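Local atomic coordinates of aminopeptidase N family protein (Idiomarina loihiensis L2TR, PDB entry 4FGM), a protein that probably acts as a zinc-dependent aminopeptidase of the M61 family, removing residues from the N-terminal end of peptides. Residues P34-G39 against L290-E295; Y41-F46 against L357-F362. All coordinates share one frame; numbering follows the deposited sequence.

Interaction 1: residues P34-G39 against L290-E295; sequences PNWIPG and LPYQLE. With MAE (maleic acid), chain B.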
loop_
_atom_site.group_PDB
_atom_site.type_symbol
_atom_site.label_atom_id
_atom_site.label_comp_id
_atom_site.label_asym_id
_atom_site.label_seq_id
_atom_site.Cartn_x
_atom_site.Cartn_y
_atom_site.Cartn_z
ATOM N N PRO A 34 -5.297 4.597 19.507
ATOM C CA PRO A 34 -4.753 3.446 18.784
ATOM C C PRO A 34 -3.239 3.566 18.631
ATOM O O PRO A 34 -2.721 4.666 18.445
ATOM C CB PRO A 34 -5.465 3.521 17.436
ATOM C CG PRO A 34 -6.784 4.140 17.779
ATOM C CD PRO A 34 -6.383 5.236 18.749
ATOM N N ASN A 35 -2.530 2.442 18.715
ATOM C CA ASN A 35 -1.087 2.472 18.554
ATOM C C ASN A 35 -0.689 2.157 17.116
ATOM O O ASN A 35 0.488 2.216 16.763
ATOM C CB ASN A 35 -0.411 1.519 19.538
ATOM C CG ASN A 35 -0.402 2.066 20.941
ATOM O OD1 ASN A 35 -0.186 3.258 21.140
ATOM N ND2 ASN A 35 -0.631 1.204 21.926
ATOM N N TRP A 36 -1.685 1.824 16.295
ATOM C CA TRP A 36 -1.476 1.558 14.878
ATOM C C TRP A 36 -2.794 1.745 14.142
ATOM O O TRP A 36 -3.858 1.670 14.747
ATOM C CB TRP A 36 -0.923 0.151 14.632
ATOM C CG TRP A 36 -1.816 -0.989 15.022
ATOM C CD1 TRP A 36 -2.010 -1.485 16.283
ATOM C CD2 TRP A 36 -2.579 -1.824 14.141
ATOM N NE1 TRP A 36 -2.837 -2.581 16.238
ATOM C CE2 TRP A 36 -3.198 -2.817 14.937
ATOM C CE3 TRP A 36 -2.789 -1.843 12.758
ATOM C CZ2 TRP A 36 -4.022 -3.812 14.395
ATOM C CZ3 TRP A 36 -3.613 -2.839 12.217
ATOM C CH2 TRP A 36 -4.213 -3.811 13.038
ATOM N N ILE A 37 -2.731 2.001 12.839
ATOM C CA ILE A 37 -3.943 2.211 12.057
ATOM C C ILE A 37 -4.225 1.052 11.113
ATOM O O ILE A 37 -3.326 0.576 10.418
ATOM C CB ILE A 37 -3.861 3.521 11.227
ATOM C CG1 ILE A 37 -5.123 3.668 10.374
ATOM C CG2 ILE A 37 -2.609 3.515 10.357
ATOM C CD1 ILE A 37 -5.233 4.974 9.621
ATOM N N PRO A 38 -5.485 0.580 11.083
ATOM C CA PRO A 38 -5.875 -0.535 10.211
ATOM C C PRO A 38 -5.353 -0.354 8.793
ATOM O O PRO A 38 -5.410 0.736 8.240
ATOM C CB PRO A 38 -7.407 -0.512 10.282
ATOM C CG PRO A 38 -7.654 -0.104 11.718
ATOM C CD PRO A 38 -6.616 1.011 11.932
ATOM N N GLY A 39 -4.830 -1.431 8.216
ATOM C CA GLY A 39 -4.321 -1.368 6.861
ATOM C C GLY A 39 -2.830 -1.119 6.767
ATOM O O GLY A 39 -2.255 -1.302 5.715
ATOM N N LEU A 290 -11.767 -8.839 13.454
ATOM C CA LEU A 290 -13.174 -8.688 13.815
ATOM C C LEU A 290 -13.415 -8.952 15.303
ATOM O O LEU A 290 -13.765 -10.064 15.693
ATOM C CB LEU A 290 -14.033 -9.643 12.978
ATOM C CG LEU A 290 -14.137 -9.335 11.480
ATOM C CD1 LEU A 290 -14.757 -10.523 10.747
ATOM C CD2 LEU A 290 -14.969 -8.070 11.272
ATOM N N PRO A 291 -13.261 -7.920 16.150
ATOM C CA PRO A 291 -12.887 -6.548 15.792
ATOM C C PRO A 291 -11.370 -6.329 15.810
ATOM O O PRO A 291 -10.603 -7.252 16.085
ATOM C CB PRO A 291 -13.584 -5.733 16.867
ATOM C CG PRO A 291 -13.305 -6.578 18.090
ATOM C CD PRO A 291 -13.555 -8.012 17.594
ATOM N N TYR A 292 -10.951 -5.100 15.513
ATOM C CA TYR A 292 -9.536 -4.742 15.529
ATOM C C TYR A 292 -9.086 -4.481 16.967
ATOM O O TYR A 292 -9.838 -3.925 17.771
ATOM C CB TYR A 292 -9.278 -3.457 14.722
ATOM C CG TYR A 292 -9.251 -3.614 13.220
ATOM C CD1 TYR A 292 -10.360 -3.292 12.444
ATOM C CD2 TYR A 292 -8.112 -4.097 12.573
ATOM C CE1 TYR A 292 -10.340 -3.450 11.059
ATOM C CE2 TYR A 292 -8.077 -4.259 11.188
ATOM C CZ TYR A 292 -9.195 -3.935 10.436
ATOM O OH TYR A 292 -9.169 -4.109 9.067
ATOM N N GLN A 293 -7.869 -4.901 17.297
ATOM C CA GLN A 293 -7.310 -4.626 18.618
ATOM C C GLN A 293 -6.153 -3.698 18.237
ATOM O O GLN A 293 -5.173 -4.117 17.622
ATOM C CB GLN A 293 -6.855 -5.925 19.314
ATOM C CG GLN A 293 -5.626 -6.603 18.752
ATOM C CD GLN A 293 -4.338 -6.072 19.358
ATOM O OE1 GLN A 293 -4.351 -5.162 20.188
ATOM N NE2 GLN A 293 -3.213 -6.644 18.941
ATOM N N LEU A 294 -6.296 -2.421 18.575
ATOM C CA LEU A 294 -5.317 -1.410 18.186
ATOM C C LEU A 294 -4.310 -0.928 19.225
ATOM O O LEU A 294 -3.752 0.164 19.099
ATOM C CB LEU A 294 -6.071 -0.205 17.613
ATOM C CG LEU A 294 -7.081 -0.590 16.529
ATOM C CD1 LEU A 294 -7.888 0.616 16.091
ATOM C CD2 LEU A 294 -6.336 -1.188 15.361
ATOM N N GLU A 295 -4.058 -1.742 20.235
ATOM C CA GLU A 295 -3.115 -1.372 21.274
ATOM C C GLU A 295 -1.786 -2.080 21.033
ATOM O O GLU A 295 -0.737 -1.619 21.475
ATOM C CB GLU A 295 -3.666 -1.809 22.638
ATOM C CG GLU A 295 -3.048 -1.133 23.854
ATOM C CD GLU A 295 -3.981 -0.100 24.472
ATOM O OE1 GLU A 295 -5.170 -0.062 24.087
ATOM O OE2 GLU A 295 -3.535 0.666 25.353
HETATM C C1 MAE B . -1.743 -1.391 1.095
HETATM O O1 MAE B . -1.481 -2.503 1.673
HETATM O O2 MAE B . -2.908 -1.207 0.672
HETATM C C2 MAE B . -0.662 -0.384 1.016
HETATM C C3 MAE B . -0.103 0.386 1.946
HETATM C C4 MAE B . -0.438 0.422 3.365
HETATM O O3 MAE B . -1.334 -0.239 3.924
HETATM O O4 MAE B . 0.295 1.169 4.045
#

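Interaction 2: residues Y41-F46 against L357-F362; sequences YLIRDF and LAWTKF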
loop_
_atom_site.group_PDB
_atom_site.type_symbol
_atom_site.label_atom_id
_atom_site.label_comp_id
_atom_site.label_asym_id
_atom_site.label_seq_id
_atom_site.Cartn_x
_atom_site.Cartn_y
_atom_site.Cartn_z
ATOM N N TYR A 41 0.261 -2.335 8.946
ATOM C CA TYR A 41 0.717 -3.154 10.056
ATOM C C TYR A 41 2.071 -2.836 10.649
ATOM O O TYR A 41 3.019 -3.609 10.523
ATOM C CB TYR A 41 0.619 -4.618 9.625
ATOM C CG TYR A 41 -0.681 -4.863 8.876
ATOM C CD1 TYR A 41 -1.911 -4.778 9.536
ATOM C CD2 TYR A 41 -0.687 -5.058 7.492
ATOM C CE1 TYR A 41 -3.114 -4.876 8.835
ATOM C CE2 TYR A 41 -1.881 -5.152 6.784
ATOM C CZ TYR A 41 -3.089 -5.059 7.462
ATOM O OH TYR A 41 -4.272 -5.140 6.765
ATOM N N LEU A 42 2.132 -1.687 11.315
ATOM C CA LEU A 42 3.336 -1.216 11.987
ATOM C C LEU A 42 2.932 -0.364 13.195
ATOM O O LEU A 42 2.158 0.594 13.069
ATOM C CB LEU A 42 4.200 -0.383 11.036
ATOM C CG LEU A 42 5.496 0.173 11.645
ATOM C CD1 LEU A 42 6.450 -0.979 11.992
ATOM C CD2 LEU A 42 6.157 1.134 10.669
ATOM N N ILE A 43 3.441 -0.723 14.368
ATOM C CA ILE A 43 3.138 0.027 15.574
ATOM C C ILE A 43 3.737 1.411 15.358
ATOM O O ILE A 43 4.944 1.534 15.129
ATOM C CB ILE A 43 3.789 -0.619 16.816
ATOM C CG1 ILE A 43 3.202 -2.006 17.052
ATOM C CG2 ILE A 43 3.583 0.266 18.033
ATOM C CD1 ILE A 43 1.716 -2.003 17.312
ATOM N N ARG A 44 2.903 2.449 15.433
ATOM C CA ARG A 44 3.371 3.811 15.206
ATOM C C ARG A 44 3.286 4.811 16.366
ATOM O O ARG A 44 3.726 5.955 16.226
ATOM C CB ARG A 44 2.656 4.389 13.986
ATOM C CG ARG A 44 2.986 3.663 12.699
ATOM C CD ARG A 44 2.482 4.433 11.494
ATOM N NE ARG A 44 3.296 4.128 10.322
ATOM C CZ ARG A 44 3.003 3.179 9.451
ATOM N NH1 ARG A 44 1.909 2.459 9.628
ATOM N NH2 ARG A 44 3.808 2.933 8.429
ATOM N N ASP A 45 2.718 4.389 17.492
ATOM C CA ASP A 45 2.585 5.241 18.673
ATOM C C ASP A 45 2.115 6.684 18.401
ATOM O O ASP A 45 2.767 7.654 18.813
ATOM C CB ASP A 45 3.913 5.274 19.438
ATOM C CG ASP A 45 4.301 3.910 20.009
ATOM O OD1 ASP A 45 3.408 3.056 20.187
ATOM O OD2 ASP A 45 5.498 3.691 20.299
ATOM N N PHE A 46 0.972 6.823 17.730
ATOM C CA PHE A 46 0.422 8.137 17.409
ATOM C C PHE A 46 0.317 9.059 18.630
ATOM O O PHE A 46 0.467 10.276 18.517
ATOM C CB PHE A 46 -0.961 7.988 16.772
ATOM C CG PHE A 46 -0.964 7.202 15.477
ATOM C CD1 PHE A 46 -0.262 7.663 14.358
ATOM C CD2 PHE A 46 -1.687 6.012 15.369
ATOM C CE1 PHE A 46 -0.283 6.957 13.165
ATOM C CE2 PHE A 46 -1.709 5.302 14.175
ATOM C CZ PHE A 46 -1.007 5.777 13.072
ATOM N N LEU A 357 4.684 -11.963 10.314
ATOM C CA LEU A 357 5.676 -11.047 10.859
ATOM C C LEU A 357 5.726 -9.713 10.112
ATOM O O LEU A 357 6.782 -9.081 10.030
ATOM C CB LEU A 357 7.067 -11.691 10.825
ATOM C CG LEU A 357 7.569 -12.616 11.943
ATOM C CD1 LEU A 357 6.526 -12.774 13.026
ATOM C CD2 LEU A 357 7.952 -13.965 11.344
ATOM N N ALA A 358 4.595 -9.273 9.571
ATOM C CA ALA A 358 4.581 -8.007 8.846
ATOM C C ALA A 358 5.076 -6.877 9.743
ATOM O O ALA A 358 5.825 -6.003 9.296
ATOM C CB ALA A 358 3.182 -7.701 8.340
ATOM N N TRP A 359 4.673 -6.928 11.011
ATOM C CA TRP A 359 5.026 -5.921 12.009
ATOM C C TRP A 359 6.515 -5.669 12.201
ATOM O O TRP A 359 6.917 -4.576 12.593
ATOM C CB TRP A 359 4.421 -6.296 13.362
ATOM C CG TRP A 359 2.974 -6.611 13.283
ATOM C CD1 TRP A 359 2.414 -7.827 13.013
ATOM C CD2 TRP A 359 1.892 -5.682 13.394
ATOM N NE1 TRP A 359 1.047 -7.713 12.946
ATOM C CE2 TRP A 359 0.698 -6.409 13.175
ATOM C CE3 TRP A 359 1.814 -4.306 13.656
ATOM C CZ2 TRP A 359 -0.568 -5.801 13.207
ATOM C CZ3 TRP A 359 0.553 -3.699 13.690
ATOM C CH2 TRP A 359 -0.622 -4.454 13.466
ATOM N N THR A 360 7.332 -6.678 11.937
ATOM C CA THR A 360 8.768 -6.542 12.106
ATOM C C THR A 360 9.550 -6.828 10.827
ATOM O O THR A 360 10.174 -5.935 10.247
ATOM C CB THR A 360 9.270 -7.488 13.203
ATOM O OG1 THR A 360 8.832 -8.822 12.913
ATOM C CG2 THR A 360 8.729 -7.065 14.560
ATOM N N LYS A 361 9.512 -8.079 10.390
ATOM C CA LYS A 361 10.232 -8.490 9.195
ATOM C C LYS A 361 9.937 -7.669 7.951
ATOM O O LYS A 361 10.850 -7.310 7.215
ATOM C CB LYS A 361 9.959 -9.960 8.905
ATOM C CG LYS A 361 10.637 -10.892 9.877
ATOM C CD LYS A 361 12.127 -10.978 9.621
ATOM C CE LYS A 361 12.759 -12.050 10.501
ATOM N NZ LYS A 361 14.193 -12.266 10.170
ATOM N N PHE A 362 8.670 -7.360 7.710
ATOM C CA PHE A 362 8.325 -6.603 6.515
ATOM C C PHE A 362 8.335 -5.090 6.694
ATOM O O PHE A 362 9.069 -4.398 6.002
ATOM C CB PHE A 362 6.964 -7.060 5.979
ATOM C CG PHE A 362 6.692 -6.618 4.571
ATOM C CD1 PHE A 362 6.021 -5.424 4.316
ATOM C CD2 PHE A 362 7.136 -7.384 3.494
ATOM C CE1 PHE A 362 5.792 -4.999 3.004
ATOM C CE2 PHE A 362 6.916 -6.969 2.175
ATOM C CZ PHE A 362 6.243 -5.775 1.929
HETATM O O HOH W 1 5.527 -2.893 14.327
#

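Interaction 1: residues P34-G39 against L290-E295
Leu294 puts its CD2 methyl over one face of the Trp36 indole, 3.8 Å from the centroid of the six-membered ring. The methyl stands toward the rim, nearest CE2 and CZ2. With CG between the backbone N and the carbonyl carbon (chi1 64°), Trp36 brings its indole to residues 290-295, although its CB does not point there. The same CD2 of Leu294 also meets CG of Pro38. Pro38 in turn packs on Tyr292. Pro38 CG stands over the centre of the Tyr292 ring, 4.0 Å from its centroid, while Pro38 CB lies near CE2 and CZ. The Trp36 and Tyr292 side chains cross at about a right angle, with CH2 of Trp36 3.9 Å from CD2 of Tyr292.

The contact joins two loops. Residues 34-39 come from the M61 N-terminal region, and residues 290-295 follow the helix that carries the zinc-binding His273 and His277. Gly39 belongs to the maleic acid pocket.

At Asn35 and Trp36 hydrogen bonds join the two loops. Asn35 N donates to Leu294 O at 2.6 Å, nearly straight at 177°. The Asn35 amide reaches Glu295 O through ND2, at 2.9 Å. That acceptor lies close to the amide plane. Trp36 NE1 gives a weak bond to Gln293 O at the indole edge. Beside these bonds, Pro34 CB rests 3.8 Å from Leu294 CB. The Glu295 carboxylate turns to a salt bridge with Arg71.

Interaction 2: residues Y41-F46 against L357-F362
Tyr41 packs with its CB and backbone over one face of the Trp359 indole. Tyr41 CB lies 3.8 Å from the centroid of the six-membered ring of Trp359, almost on the ring normal. Tyr41 C comes to 3.4 Å from CE3 of Trp359. The Tyr41 CB points toward the helix, but CG, anti to the carbonyl carbon (chi1 -42°), starts the phenol off on a course whose far end leads away. The phenol ring turns one edge toward the indole face in an offset edge-to-face pair. The ring planes of Tyr41 and Trp359 stand at 71°, with centroids 5.8 Å apart, and the nearest phenol atom is CD1, close to CZ2 of Trp359.

Ala358 adds a smaller apolar contact, CB to CB with Tyr41. Ile43 reaches the Trp359 rim through CD1, 4.2 Å from CZ3, and its backbone N lies at the indole edge, in plane. Leu42 N sits near CZ3, and its CD1 touches Trp359 O.

The backbones meet directly and through water. Trp359 CA makes a CA-H...O contact with Tyr41 O, 3.4 Å long. One water accepts from Ile43 N and donates to Trp359 O, at 2.8 Å from that oxygen. It ties the loop to the short helix.

Further out, the Trp359 ring meets Tyr299, and its NE1 gives a weak hydrogen bond to Ser298 O. Gln364 NE2 is a second partner of Trp359 O. Leu303 of helix 303-306 packs against both Tyr41 and Ala358.

The Tyr41 side chain lies about 7 Å from the bound zinc ion and about 5 Å from the side chain of zinc ligand Glu307. The arrangement is an aromatic cluster beside a zinc site of the HExxH type, at the junction between the M61 N-terminal region and the probable catalytic region.

In the fold
The centres of interactions 1 and 2 are about 11 Å apart, on the same side of the chain's centre. Residues 34-39 and 41-46 share the loop between strands 30-32 and 50-51. Along the chain the order is 34-39, 41-46, 290-295, 357-362, so the segments of the two contacts alternate. The two contacts also touch directly. Trp36 CD2 packs 3.3 Å from Trp359 CH2, and Asn35 O probably accepts hydrogen bonds from the backbone N atoms of Arg44 and Asp45. One N-terminal loop thus packs on two separate parts of the M61 peptidase region that carries the zinc site. Gly39 and Ser40 of this loop line the maleic acid pocket beside that site.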